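Side-chain contacts in regulatory protein BLAR1 (Bacillus licheniformis, PDB 1NRF), which probably senses beta-lactam antibiotics through acylation of its extracellular C-terminal penicillin-binding domain and passes the signal across the membrane to the cytoplasm: residues 69-74 / 129-134; 59-64 / 135-140; 166-171 / 178-183. All coordinates share one frame; numbering follows the deposited sequence.

Interaction 1: residues 69-74 / 129-134; sequences SALLAL and RHYLKS
Leu72 lies over one face of the Tyr131 ring, and this CH-pi contact joins helix 66-76 to helix 125-134 in the all-helical part of the sensor domain. Leu72 CB sits 3.7 Å from the centroid of the Tyr131 ring and only 11° off its normal, so the methylene is almost directly above the middle of the ring. The branch then runs back toward the root of the tyrosine, the two side chains passing in opposite directions. Leu72 CD1 comes down on Tyr131 CD1 at 3.5 Å, while Leu72 CD2 covers the other flank at Tyr131 CD2, 3.9 Å away. Tyr131 already starts out toward helix 66-76, and a CG anti to the backbone N (chi1 -176°) carries the ring on across the gap between the helices.

Beyond the ring, the contact is van der Waals. Leu71 runs roughly perpendicular to the end of the phenol, with its CB 3.6 Å from Tyr131 OH and its CD2 at 3.7 Å from the same oxygen. Leu71 also packs against Val183 of helix 177-187, and Leu72 against Ile123 of helix 113-123.

Polar bonding stays within one helix: Ser134 OG donates to Tyr131 O at 2.7 Å, in the carbonyl plane and on a lone pair. The helices are therefore held together here by shape and dispersion, the phenol oxygen having Leu71 CB as its closest neighbour in segment 69-74.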
ATOM      1  N   SER A  69      -6.463   6.326  -2.634  1.00 37.89           N
ATOM      2  CA  SER A  69      -6.735   7.313  -3.666  1.00 39.54           C
ATOM      3  C   SER A  69      -7.929   6.787  -4.463  1.00 38.82           C
ATOM      4  O   SER A  69      -8.869   7.524  -4.769  1.00 40.15           O
ATOM      5  CB  SER A  69      -5.525   7.461  -4.595  1.00 40.60           C
ATOM      6  OG  SER A  69      -5.841   8.274  -5.716  1.00 42.92           O
ATOM      7  N   ALA A  70      -7.878   5.497  -4.781  1.00 37.25           N
ATOM      8  CA  ALA A  70      -8.930   4.832  -5.542  1.00 36.39           C
ATOM      9  C   ALA A  70     -10.264   4.821  -4.794  1.00 35.09           C
ATOM     10  O   ALA A  70     -11.325   4.970  -5.392  1.00 33.84           O
ATOM     11  CB  ALA A  70      -8.500   3.404  -5.867  1.00 35.13           C
ATOM     12  N   LEU A  71     -10.199   4.650  -3.478  1.00 35.27           N
ATOM     13  CA  LEU A  71     -11.394   4.606  -2.646  1.00 35.28           C
ATOM     14  C   LEU A  71     -12.115   5.956  -2.611  1.00 34.80           C
ATOM     15  O   LEU A  71     -13.343   6.014  -2.646  1.00 34.76           O
ATOM     16  CB  LEU A  71     -11.017   4.176  -1.227  1.00 34.88           C
ATOM     17  CG  LEU A  71     -12.154   3.978  -0.222  1.00 36.04           C
ATOM     18  CD1 LEU A  71     -13.156   2.936  -0.713  1.00 31.12           C
ATOM     19  CD2 LEU A  71     -11.535   3.550   1.093  1.00 35.70           C
ATOM     20  N   LEU A  72     -11.349   7.039  -2.538  1.00 32.80           N
ATOM     21  CA  LEU A  72     -11.940   8.363  -2.512  1.00 30.45           C
ATOM     22  C   LEU A  72     -12.585   8.623  -3.869  1.00 31.65           C
ATOM     23  O   LEU A  72     -13.698   9.137  -3.937  1.00 30.36           O
ATOM     24  CB  LEU A  72     -10.879   9.430  -2.225  1.00 25.23           C
ATOM     25  CG  LEU A  72     -11.360  10.883  -2.342  1.00 24.99           C
ATOM     26  CD1 LEU A  72     -12.413  11.167  -1.279  1.00 24.36           C
ATOM     27  CD2 LEU A  72     -10.189  11.838  -2.199  1.00 23.21           C
ATOM     28  N   ALA A  73     -11.885   8.252  -4.942  1.00 31.58           N
ATOM     29  CA  ALA A  73     -12.390   8.454  -6.297  1.00 32.69           C
ATOM     30  C   ALA A  73     -13.746   7.783  -6.513  1.00 35.22           C
ATOM     31  O   ALA A  73     -14.648   8.359  -7.131  1.00 37.21           O
ATOM     32  CB  ALA A  73     -11.382   7.935  -7.310  1.00 31.22           C
ATOM     33  N   LEU A  74     -13.887   6.562  -6.011  1.00 35.36           N
ATOM     34  CA  LEU A  74     -15.137   5.825  -6.138  1.00 37.75           C
ATOM     35  C   LEU A  74     -16.236   6.487  -5.300  1.00 38.94           C
ATOM     36  O   LEU A  74     -17.348   6.723  -5.775  1.00 39.38           O
ATOM     37  CB  LEU A  74     -14.939   4.376  -5.681  1.00 36.40           C
ATOM     38  CG  LEU A  74     -14.047   3.511  -6.573  1.00 36.45           C
ATOM     39  CD1 LEU A  74     -13.753   2.179  -5.886  1.00 33.81           C
ATOM     40  CD2 LEU A  74     -14.740   3.300  -7.930  1.00 35.51           C
ATOM     41  N   ARG A 129      -7.439  17.096   1.239  1.00 35.00           N
ATOM     42  CA  ARG A 129      -6.990  17.278   2.611  1.00 35.08           C
ATOM     43  C   ARG A 129      -8.063  16.788   3.585  1.00 36.02           C
ATOM     44  O   ARG A 129      -7.757  16.161   4.604  1.00 35.36           O
ATOM     45  CB  ARG A 129      -6.662  18.751   2.883  1.00 34.65           C
ATOM     46  CG  ARG A 129      -5.553  19.322   2.000  1.00 37.80           C
ATOM     47  CD  ARG A 129      -4.814  20.455   2.702  1.00 39.22           C
ATOM     48  NE  ARG A 129      -3.744  21.027   1.884  1.00 42.00           N
ATOM     49  CZ  ARG A 129      -2.638  21.588   2.374  1.00 42.52           C
ATOM     50  NH1 ARG A 129      -2.442  21.651   3.685  1.00 42.81           N
ATOM     51  NH2 ARG A 129      -1.728  22.098   1.554  1.00 43.84           N
ATOM     52  N   HIS A 130      -9.322  17.064   3.256  1.00 36.36           N
ATOM     53  CA  HIS A 130     -10.448  16.650   4.088  1.00 36.29           C
ATOM     54  C   HIS A 130     -10.423  15.135   4.278  1.00 35.69           C
ATOM     55  O   HIS A 130     -10.656  14.621   5.381  1.00 35.34           O
ATOM     56  CB  HIS A 130     -11.762  17.066   3.419  1.00 39.78           C
ATOM     57  CG  HIS A 130     -12.985  16.587   4.134  1.00 46.58           C
ATOM     58  ND1 HIS A 130     -13.398  17.113   5.342  1.00 48.92           N
ATOM     59  CD2 HIS A 130     -13.873  15.612   3.826  1.00 48.83           C
ATOM     60  CE1 HIS A 130     -14.487  16.480   5.744  1.00 49.41           C
ATOM     61  NE2 HIS A 130     -14.795  15.564   4.843  1.00 49.95           N
ATOM     62  N   TYR A 131     -10.136  14.434   3.185  1.00 34.54           N
ATOM     63  CA  TYR A 131     -10.075  12.975   3.159  1.00 34.47           C
ATOM     64  C   TYR A 131      -9.007  12.408   4.089  1.00 33.08           C
ATOM     65  O   TYR A 131      -9.295  11.562   4.938  1.00 30.76           O
ATOM     66  CB  TYR A 131      -9.819  12.501   1.725  1.00 35.85           C
ATOM     67  CG  TYR A 131      -9.826  10.999   1.543  1.00 37.97           C
ATOM     68  CD1 TYR A 131     -10.972  10.249   1.807  1.00 36.82           C
ATOM     69  CD2 TYR A 131      -8.690  10.328   1.079  1.00 37.55           C
ATOM     70  CE1 TYR A 131     -10.993   8.872   1.608  1.00 35.99           C
ATOM     71  CE2 TYR A 131      -8.698   8.953   0.875  1.00 36.99           C
ATOM     72  CZ  TYR A 131      -9.855   8.231   1.139  1.00 37.42           C
ATOM     73  OH  TYR A 131      -9.882   6.875   0.902  1.00 38.51           O
ATOM     74  N   LEU A 132      -7.775  12.881   3.926  1.00 33.04           N
ATOM     75  CA  LEU A 132      -6.672  12.413   4.752  1.00 33.37           C
ATOM     76  C   LEU A 132      -7.031  12.571   6.224  1.00 33.72           C
ATOM     77  O   LEU A 132      -6.603  11.782   7.063  1.00 33.12           O
ATOM     78  CB  LEU A 132      -5.395  13.185   4.434  1.00 31.11           C
ATOM     79  CG  LEU A 132      -4.859  13.049   3.014  1.00 34.38           C
ATOM     80  CD1 LEU A 132      -3.666  13.988   2.831  1.00 33.98           C
ATOM     81  CD2 LEU A 132      -4.467  11.598   2.746  1.00 33.44           C
ATOM     82  N   LYS A 133      -7.813  13.600   6.535  1.00 33.03           N
ATOM     83  CA  LYS A 133      -8.226  13.811   7.911  1.00 34.42           C
ATOM     84  C   LYS A 133      -9.352  12.848   8.259  1.00 34.28           C
ATOM     85  O   LYS A 133      -9.367  12.284   9.354  1.00 34.98           O
ATOM     86  CB  LYS A 133      -8.683  15.252   8.136  1.00 35.11           C
ATOM     87  CG  LYS A 133      -7.549  16.249   8.236  1.00 39.71           C
ATOM     88  CD  LYS A 133      -8.072  17.657   8.495  1.00 43.32           C
ATOM     89  CE  LYS A 133      -6.921  18.660   8.565  1.00 46.52           C
ATOM     90  NZ  LYS A 133      -7.383  20.053   8.868  1.00 47.95           N
ATOM     91  N   SER A 134     -10.281  12.637   7.324  1.00 32.47           N
ATOM     92  CA  SER A 134     -11.397  11.743   7.591  1.00 32.05           C
ATOM     93  C   SER A 134     -10.954  10.309   7.907  1.00 29.89           C
ATOM     94  O   SER A 134     -11.631   9.602   8.639  1.00 30.75           O
ATOM     95  CB  SER A 134     -12.420  11.764   6.428  1.00 33.10           C
ATOM     96  OG  SER A 134     -11.942  11.155   5.235  1.00 33.61           O
TER

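Interaction 2: residues 59-64 / 135-140; sequences FAPAST and IHYGNE
Pro61 and Tyr137 meet just behind the turn that presents Ser63, the residue probably acylated by the antibiotic, at the approach to helix 66-76. The phenol comes in with its oxygen end leading: Pro61 CB meets the ring edge-on, close to the ring plane, 3.2 Å from Tyr137 OH and 4.1 Å from Tyr137 CZ. The pyrrolidine thus abuts the rim of the ring rather than stacking on it. Thr64 stands nearly perpendicular to the phenol, with Thr64 OG1 4.0 Å from Tyr137 OH.

A water completes the junction. It donates to Thr64 O at 2.8 Å and lies 2.9 Å from Tyr137 OH, in the plane of the ring, so the hydroxyl is tied indirectly to the backbone on the serine side. In the penicillin-recognising fold the nucleophile belongs to an SxxK motif at a helix start, and Ser63, hydrogen-bonded to Lys66, fits that pattern. In the turn leading into that start, Pro61 O accepts from both Thr64 N and Thr64 OG1 on the same face of its plane; the hydroxyl bond is 2.6 Å and rises 35° out of that plane.

Across the contact, helix 125-134 ends in a Schellman motif with His136 at C', and a type II' turn from Tyr137 to Glu140 follows. With its CG anti to the backbone N (chi1 -170°), Tyr137 leaves this bend toward Pro61, with Tyr65 and Phe68 each paired edge-to-face with its ring.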
ATOM      1  N   PHE A  59       7.310   7.269   6.317  1.00 27.83           N
ATOM      2  CA  PHE A  59       7.981   7.491   5.051  1.00 26.21           C
ATOM      3  C   PHE A  59       6.922   7.881   4.035  1.00 27.58           C
ATOM      4  O   PHE A  59       5.723   7.727   4.291  1.00 26.68           O
ATOM      5  CB  PHE A  59       8.671   6.210   4.592  1.00 24.35           C
ATOM      6  CG  PHE A  59       9.540   5.592   5.635  1.00 24.42           C
ATOM      7  CD1 PHE A  59       9.026   4.638   6.514  1.00 24.98           C
ATOM      8  CD2 PHE A  59      10.875   5.961   5.750  1.00 22.33           C
ATOM      9  CE1 PHE A  59       9.828   4.058   7.489  1.00 23.28           C
ATOM     10  CE2 PHE A  59      11.693   5.384   6.729  1.00 23.77           C
ATOM     11  CZ  PHE A  59      11.167   4.431   7.599  1.00 24.24           C
ATOM     12  N   ALA A  60       7.353   8.397   2.889  1.00 25.73           N
ATOM     13  CA  ALA A  60       6.390   8.747   1.868  1.00 28.57           C
ATOM     14  C   ALA A  60       5.712   7.420   1.485  1.00 28.12           C
ATOM     15  O   ALA A  60       6.378   6.412   1.256  1.00 27.04           O
ATOM     16  CB  ALA A  60       7.093   9.362   0.662  1.00 27.34           C
ATOM     17  N   PRO A  61       4.377   7.406   1.427  1.00 28.94           N
ATOM     18  CA  PRO A  61       3.649   6.180   1.072  1.00 27.34           C
ATOM     19  C   PRO A  61       3.850   5.696  -0.368  1.00 26.49           C
ATOM     20  O   PRO A  61       3.749   4.498  -0.647  1.00 26.90           O
ATOM     21  CB  PRO A  61       2.203   6.551   1.366  1.00 26.80           C
ATOM     22  CG  PRO A  61       2.176   8.041   1.074  1.00 28.68           C
ATOM     23  CD  PRO A  61       3.452   8.517   1.718  1.00 27.78           C
ATOM     24  N   ALA A  62       4.137   6.625  -1.273  1.00 27.27           N
ATOM     25  CA  ALA A  62       4.338   6.307  -2.688  1.00 26.18           C
ATOM     26  C   ALA A  62       3.129   5.542  -3.251  1.00 25.45           C
ATOM     27  O   ALA A  62       2.000   5.745  -2.801  1.00 25.18           O
ATOM     28  CB  ALA A  62       5.622   5.500  -2.867  1.00 23.44           C
ATOM     29  N   SER A  63       3.348   4.666  -4.224  1.00 25.19           N
ATOM     30  CA  SER A  63       2.226   3.917  -4.790  1.00 25.97           C
ATOM     31  C   SER A  63       1.355   3.125  -3.802  1.00 27.08           C
ATOM     32  O   SER A  63       0.295   2.650  -4.192  1.00 26.43           O
ATOM     33  CB  SER A  63       2.702   2.962  -5.880  1.00 26.26           C
ATOM     34  OG  SER A  63       2.825   3.623  -7.115  1.00 24.42           O
ATOM     35  N   THR A  64       1.777   2.963  -2.545  1.00 26.81           N
ATOM     36  CA  THR A  64       0.934   2.221  -1.594  1.00 26.81           C
ATOM     37  C   THR A  64      -0.345   2.998  -1.326  1.00 26.67           C
ATOM     38  O   THR A  64      -1.376   2.425  -0.978  1.00 25.45           O
ATOM     39  CB  THR A  64       1.629   1.957  -0.200  1.00 26.87           C
ATOM     40  OG1 THR A  64       1.848   3.194   0.497  1.00 22.11           O
ATOM     41  CG2 THR A  64       2.936   1.224  -0.390  1.00 23.79           C
ATOM     42  N   ILE A 135      -9.823   9.873   7.367  1.00 29.42           N
ATOM     43  CA  ILE A 135      -9.358   8.517   7.655  1.00 29.12           C
ATOM     44  C   ILE A 135      -8.058   8.535   8.455  1.00 30.67           C
ATOM     45  O   ILE A 135      -7.438   7.487   8.667  1.00 31.45           O
ATOM     46  CB  ILE A 135      -9.128   7.692   6.362  1.00 27.24           C
ATOM     47  CG1 ILE A 135      -8.020   8.331   5.523  1.00 26.61           C
ATOM     48  CG2 ILE A 135     -10.432   7.570   5.585  1.00 26.46           C
ATOM     49  CD1 ILE A 135      -7.600   7.503   4.320  1.00 25.97           C
ATOM     50  N   HIS A 136      -7.673   9.729   8.908  1.00 30.40           N
ATOM     51  CA  HIS A 136      -6.437   9.940   9.661  1.00 32.63           C
ATOM     52  C   HIS A 136      -5.278   9.104   9.100  1.00 32.09           C
ATOM     53  O   HIS A 136      -4.773   8.179   9.741  1.00 30.72           O
ATOM     54  CB  HIS A 136      -6.648   9.648  11.158  1.00 37.07           C
ATOM     55  CG  HIS A 136      -5.581  10.229  12.040  1.00 41.84           C
ATOM     56  ND1 HIS A 136      -5.847  10.743  13.291  1.00 43.19           N
ATOM     57  CD2 HIS A 136      -4.249  10.391  11.841  1.00 42.64           C
ATOM     58  CE1 HIS A 136      -4.727  11.201  13.824  1.00 44.54           C
ATOM     59  NE2 HIS A 136      -3.743  10.999  12.965  1.00 44.56           N
ATOM     60  N   TYR A 137      -4.862   9.460   7.890  1.00 32.44           N
ATOM     61  CA  TYR A 137      -3.781   8.775   7.204  1.00 32.61           C
ATOM     62  C   TYR A 137      -2.411   9.375   7.524  1.00 32.83           C
ATOM     63  O   TYR A 137      -2.077  10.476   7.084  1.00 34.59           O
ATOM     64  CB  TYR A 137      -4.041   8.808   5.698  1.00 30.57           C
ATOM     65  CG  TYR A 137      -3.117   7.927   4.881  1.00 31.17           C
ATOM     66  CD1 TYR A 137      -1.773   8.264   4.688  1.00 29.69           C
ATOM     67  CD2 TYR A 137      -3.599   6.775   4.263  1.00 29.41           C
ATOM     68  CE1 TYR A 137      -0.944   7.478   3.898  1.00 25.67           C
ATOM     69  CE2 TYR A 137      -2.773   5.986   3.467  1.00 26.25           C
ATOM     70  CZ  TYR A 137      -1.452   6.345   3.291  1.00 25.60           C
ATOM     71  OH  TYR A 137      -0.646   5.567   2.505  1.00 24.21           O
ATOM     72  N   GLY A 138      -1.625   8.632   8.295  1.00 32.43           N
ATOM     73  CA  GLY A 138      -0.294   9.078   8.660  1.00 31.59           C
ATOM     74  C   GLY A 138      -0.271  10.453   9.287  1.00 30.89           C
ATOM     75  O   GLY A 138      -1.122  10.784  10.094  1.00 32.57           O
ATOM     76  N   ASN A 139       0.711  11.261   8.912  1.00 31.80           N
ATOM     77  CA  ASN A 139       0.822  12.600   9.460  1.00 30.91           C
ATOM     78  C   ASN A 139      -0.264  13.509   8.898  1.00 32.58           C
ATOM     79  O   ASN A 139      -0.442  14.635   9.365  1.00 32.13           O
ATOM     80  CB  ASN A 139       2.215  13.182   9.172  1.00 29.32           C
ATOM     81  CG  ASN A 139       2.515  13.317   7.685  1.00 28.90           C
ATOM     82  OD1 ASN A 139       1.646  13.109   6.835  1.00 28.37           O
ATOM     83  ND2 ASN A 139       3.758  13.677   7.366  1.00 23.61           N
ATOM     84  N   GLU A 140      -0.992  13.005   7.902  1.00 34.49           N
ATOM     85  CA  GLU A 140      -2.069  13.752   7.254  1.00 35.75           C
ATOM     86  C   GLU A 140      -1.608  14.971   6.442  1.00 36.30           C
ATOM     87  O   GLU A 140      -2.443  15.714   5.939  1.00 37.00           O
ATOM     88  CB  GLU A 140      -3.101  14.211   8.300  1.00 36.01           C
ATOM     89  CG  GLU A 140      -3.911  13.083   8.923  1.00 37.20           C
ATOM     90  CD  GLU A 140      -4.877  13.569   9.991  1.00 37.74           C
ATOM     91  OE1 GLU A 140      -5.754  12.786  10.407  1.00 36.19           O
ATOM     92  OE2 GLU A 140      -4.759  14.732  10.424  1.00 39.48           O
TER
HETATM   93  O   HOH W   1      -1.745   2.994   1.750  1.00 30.94           O

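Interaction 3: residues 166-171 / 178-183; sequences KKFYDN and SNIETV
Phe168 and Ile180 run antiparallel alongside one another where helix 158-170 ends and helix 177-187 begins its run, two successive helices of the penicillin-recognising fold joined by a short connection. The first ends in a Schellman motif with Asn171 as its C' residue, and the chain there comes close to the second helix: the CA atoms of Asn171 and Ile180 are 7.3 Å apart.

Phe168 does not start out pointing at its partners. With CG anti to the backbone N (chi1 155°), the ring swings round until its far end lies against the second helix. Phe168 CZ touches Val183 CG1 at 3.6 Å, and the two side chains meet at a slant. Ile180 CD1 lies 4.1 Å from Phe168 CD2.

Ile180 spreads its branches over several partners. With chi1 at -62°, its CG1 sits beside the backbone N, which leaves CG2 anti to that nitrogen; Ile180 CG2 lies against the backbone oxygen Phe168 O at 3.7 Å. The other arm turns toward the helix end, where Ile180 CG1 lies 3.8 Å from Asn171 CG, the amide carbon at the middle of a flat group that crosses the isoleucine at an angle. Apolar carbon from one helix thus covers both the ring and the last turn of the other.

Val183 also faces Val67 and Leu74 of helix 66-76, which extends the apolar layer. Away from this seam, Lys166 NZ forms a salt bridge to Asp170 OD2, one turn on, its hydrogen bond weak at 3.3 Å. Within the second helix, Ser178 O receives Thr182 N on one face of its plane and Thr182 OG1, at 2.7 Å, on the opposite face.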
ATOM      1  N   LYS A 166      -6.451  -2.508   7.970  1.00 26.75           N
ATOM      2  CA  LYS A 166      -7.469  -3.316   8.652  1.00 26.81           C
ATOM      3  C   LYS A 166      -8.779  -2.527   8.726  1.00 27.87           C
ATOM      4  O   LYS A 166      -9.866  -3.089   8.535  1.00 26.68           O
ATOM      5  CB  LYS A 166      -7.025  -3.699  10.067  1.00 27.55           C
ATOM      6  CG  LYS A 166      -8.080  -4.510  10.830  1.00 29.71           C
ATOM      7  CD  LYS A 166      -7.649  -4.839  12.241  1.00 31.26           C
ATOM      8  CE  LYS A 166      -8.788  -5.464  13.058  1.00 33.33           C
ATOM      9  NZ  LYS A 166      -9.177  -6.833  12.623  1.00 35.67           N
ATOM     10  N   LYS A 167      -8.671  -1.231   9.009  1.00 27.87           N
ATOM     11  CA  LYS A 167      -9.853  -0.368   9.055  1.00 29.87           C
ATOM     12  C   LYS A 167     -10.543  -0.353   7.687  1.00 30.34           C
ATOM     13  O   LYS A 167     -11.768  -0.243   7.592  1.00 29.35           O
ATOM     14  CB  LYS A 167      -9.468   1.065   9.444  1.00 27.54           C
ATOM     15  CG  LYS A 167      -9.230   1.248  10.923  1.00 26.87           C
ATOM     16  CD  LYS A 167      -9.473   2.679  11.312  1.00 26.81           C
ATOM     17  CE  LYS A 167      -9.244   2.877  12.795  1.00 26.37           C
ATOM     18  NZ  LYS A 167      -7.834   2.576  13.159  1.00 25.50           N
ATOM     19  N   PHE A 168      -9.740  -0.453   6.629  1.00 31.17           N
ATOM     20  CA  PHE A 168     -10.261  -0.473   5.270  1.00 31.79           C
ATOM     21  C   PHE A 168     -10.956  -1.809   4.997  1.00 33.04           C
ATOM     22  O   PHE A 168     -12.090  -1.854   4.515  1.00 31.84           O
ATOM     23  CB  PHE A 168      -9.122  -0.275   4.267  1.00 31.42           C
ATOM     24  CG  PHE A 168      -9.408  -0.857   2.915  1.00 33.35           C
ATOM     25  CD1 PHE A 168      -8.885  -2.092   2.555  1.00 32.96           C
ATOM     26  CD2 PHE A 168     -10.234  -0.189   2.018  1.00 32.68           C
ATOM     27  CE1 PHE A 168      -9.180  -2.653   1.322  1.00 32.90           C
ATOM     28  CE2 PHE A 168     -10.534  -0.743   0.788  1.00 32.30           C
ATOM     29  CZ  PHE A 168     -10.005  -1.979   0.438  1.00 32.30           C
ATOM     30  N   TYR A 169     -10.247  -2.886   5.311  1.00 33.70           N
ATOM     31  CA  TYR A 169     -10.738  -4.240   5.125  1.00 35.51           C
ATOM     32  C   TYR A 169     -12.048  -4.448   5.875  1.00 37.60           C
ATOM     33  O   TYR A 169     -13.017  -4.952   5.305  1.00 39.90           O
ATOM     34  CB  TYR A 169      -9.689  -5.230   5.637  1.00 38.32           C
ATOM     35  CG  TYR A 169     -10.049  -6.679   5.425  1.00 39.72           C
ATOM     36  CD1 TYR A 169      -9.824  -7.299   4.193  1.00 39.01           C
ATOM     37  CD2 TYR A 169     -10.643  -7.424   6.444  1.00 39.04           C
ATOM     38  CE1 TYR A 169     -10.183  -8.626   3.981  1.00 39.65           C
ATOM     39  CE2 TYR A 169     -11.010  -8.754   6.242  1.00 40.47           C
ATOM     40  CZ  TYR A 169     -10.776  -9.348   5.008  1.00 40.82           C
ATOM     41  OH  TYR A 169     -11.135 -10.661   4.798  1.00 41.55           O
ATOM     42  N   ASP A 170     -12.063  -4.067   7.154  1.00 38.49           N
ATOM     43  CA  ASP A 170     -13.249  -4.198   8.012  1.00 39.42           C
ATOM     44  C   ASP A 170     -14.294  -3.128   7.719  1.00 39.85           C
ATOM     45  O   ASP A 170     -15.457  -3.261   8.101  1.00 39.73           O
ATOM     46  CB  ASP A 170     -12.877  -4.077   9.494  1.00 39.52           C
ATOM     47  CG  ASP A 170     -12.006  -5.213   9.980  1.00 39.74           C
ATOM     48  OD1 ASP A 170     -11.863  -6.215   9.249  1.00 39.18           O
ATOM     49  OD2 ASP A 170     -11.476  -5.099  11.107  1.00 41.72           O
ATOM     50  N   ASN A 171     -13.858  -2.062   7.060  1.00 39.87           N
ATOM     51  CA  ASN A 171     -14.725  -0.948   6.715  1.00 40.68           C
ATOM     52  C   ASN A 171     -15.216  -0.197   7.957  1.00 40.57           C
ATOM     53  O   ASN A 171     -16.409   0.085   8.100  1.00 41.59           O
ATOM     54  CB  ASN A 171     -15.921  -1.430   5.892  1.00 41.24           C
ATOM     55  CG  ASN A 171     -16.660  -0.288   5.219  1.00 43.23           C
ATOM     56  OD1 ASN A 171     -17.785  -0.456   4.728  1.00 42.41           O
ATOM     57  ND2 ASN A 171     -16.028   0.885   5.182  1.00 42.05           N
ATOM     58  N   SER A 178     -19.958  -1.393  -1.616  1.00 43.21           N
ATOM     59  CA  SER A 178     -19.584  -1.629  -3.004  1.00 42.68           C
ATOM     60  C   SER A 178     -18.188  -1.141  -3.396  1.00 40.68           C
ATOM     61  O   SER A 178     -17.468  -1.825  -4.123  1.00 41.69           O
ATOM     62  CB  SER A 178     -20.617  -0.977  -3.928  1.00 44.19           C
ATOM     63  OG  SER A 178     -20.240  -1.092  -5.290  1.00 47.87           O
ATOM     64  N   ASN A 179     -17.805   0.040  -2.930  1.00 38.10           N
ATOM     65  CA  ASN A 179     -16.499   0.586  -3.274  1.00 37.43           C
ATOM     66  C   ASN A 179     -15.350  -0.155  -2.596  1.00 39.13           C
ATOM     67  O   ASN A 179     -14.287  -0.335  -3.193  1.00 39.12           O
ATOM     68  CB  ASN A 179     -16.461   2.072  -2.937  1.00 35.93           C
ATOM     69  CG  ASN A 179     -17.552   2.847  -3.652  1.00 36.46           C
ATOM     70  OD1 ASN A 179     -17.874   2.557  -4.799  1.00 36.17           O
ATOM     71  ND2 ASN A 179     -18.117   3.840  -2.983  1.00 36.86           N
ATOM     72  N   ILE A 180     -15.569  -0.581  -1.352  1.00 38.36           N
ATOM     73  CA  ILE A 180     -14.566  -1.336  -0.602  1.00 39.66           C
ATOM     74  C   ILE A 180     -14.228  -2.585  -1.417  1.00 40.50           C
ATOM     75  O   ILE A 180     -13.061  -2.890  -1.664  1.00 39.80           O
ATOM     76  CB  ILE A 180     -15.117  -1.812   0.778  1.00 39.80           C
ATOM     77  CG1 ILE A 180     -15.496  -0.615   1.654  1.00 39.30           C
ATOM     78  CG2 ILE A 180     -14.090  -2.701   1.466  1.00 39.42           C
ATOM     79  CD1 ILE A 180     -14.321   0.248   2.068  1.00 39.17           C
ATOM     80  N   GLU A 181     -15.274  -3.307  -1.815  1.00 41.42           N
ATOM     81  CA  GLU A 181     -15.136  -4.530  -2.601  1.00 42.03           C
ATOM     82  C   GLU A 181     -14.395  -4.264  -3.903  1.00 40.06           C
ATOM     83  O   GLU A 181     -13.611  -5.101  -4.356  1.00 38.71           O
ATOM     84  CB  GLU A 181     -16.517  -5.117  -2.911  1.00 43.99           C
ATOM     85  CG  GLU A 181     -17.023  -6.104  -1.880  1.00 48.36           C
ATOM     86  CD  GLU A 181     -18.523  -6.369  -2.010  1.00 52.64           C
ATOM     87  OE1 GLU A 181     -19.013  -6.531  -3.155  1.00 54.14           O
ATOM     88  OE2 GLU A 181     -19.207  -6.425  -0.963  1.00 53.56           O
ATOM     89  N   THR A 182     -14.650  -3.097  -4.496  1.00 37.14           N
ATOM     90  CA  THR A 182     -14.005  -2.710  -5.745  1.00 34.87           C
ATOM     91  C   THR A 182     -12.506  -2.501  -5.552  1.00 33.96           C
ATOM     92  O   THR A 182     -11.702  -2.967  -6.354  1.00 34.37           O
ATOM     93  CB  THR A 182     -14.612  -1.411  -6.314  1.00 35.98           C
ATOM     94  OG1 THR A 182     -16.038  -1.539  -6.400  1.00 34.80           O
ATOM     95  CG2 THR A 182     -14.055  -1.140  -7.702  1.00 33.65           C
ATOM     96  N   VAL A 183     -12.131  -1.794  -4.488  1.00 32.49           N
ATOM     97  CA  VAL A 183     -10.716  -1.555  -4.210  1.00 32.63           C
ATOM     98  C   VAL A 183     -10.046  -2.865  -3.819  1.00 31.84           C
ATOM     99  O   VAL A 183      -8.856  -3.072  -4.089  1.00 29.36           O
ATOM    100  CB  VAL A 183     -10.518  -0.526  -3.068  1.00 31.50           C
ATOM    101  CG1 VAL A 183      -9.057  -0.472  -2.665  1.00 25.91           C
ATOM    102  CG2 VAL A 183     -10.986   0.852  -3.527  1.00 32.17           C
TER

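In the fold
All three contacts are largely buried and lie in one penicillin-binding domain, but their chemistry differs. Interactions 1 and 3 are helix-to-helix packing dominated by carbon, away from the active-site serine, and helix 66-76 joins them, Leu74 packing on Asn179 and Thr182. Interaction 2, the nearest to the middle of the domain, joins two loops and uses a water as well as packing. It continues directly from interaction 1: Leu132 O probably accepts from Tyr137 N where helix 125-134 ends. Interactions 2 and 3 do not touch, their centres about 17 Å apart, and helix 66-76 with its preceding turn lies beside all three.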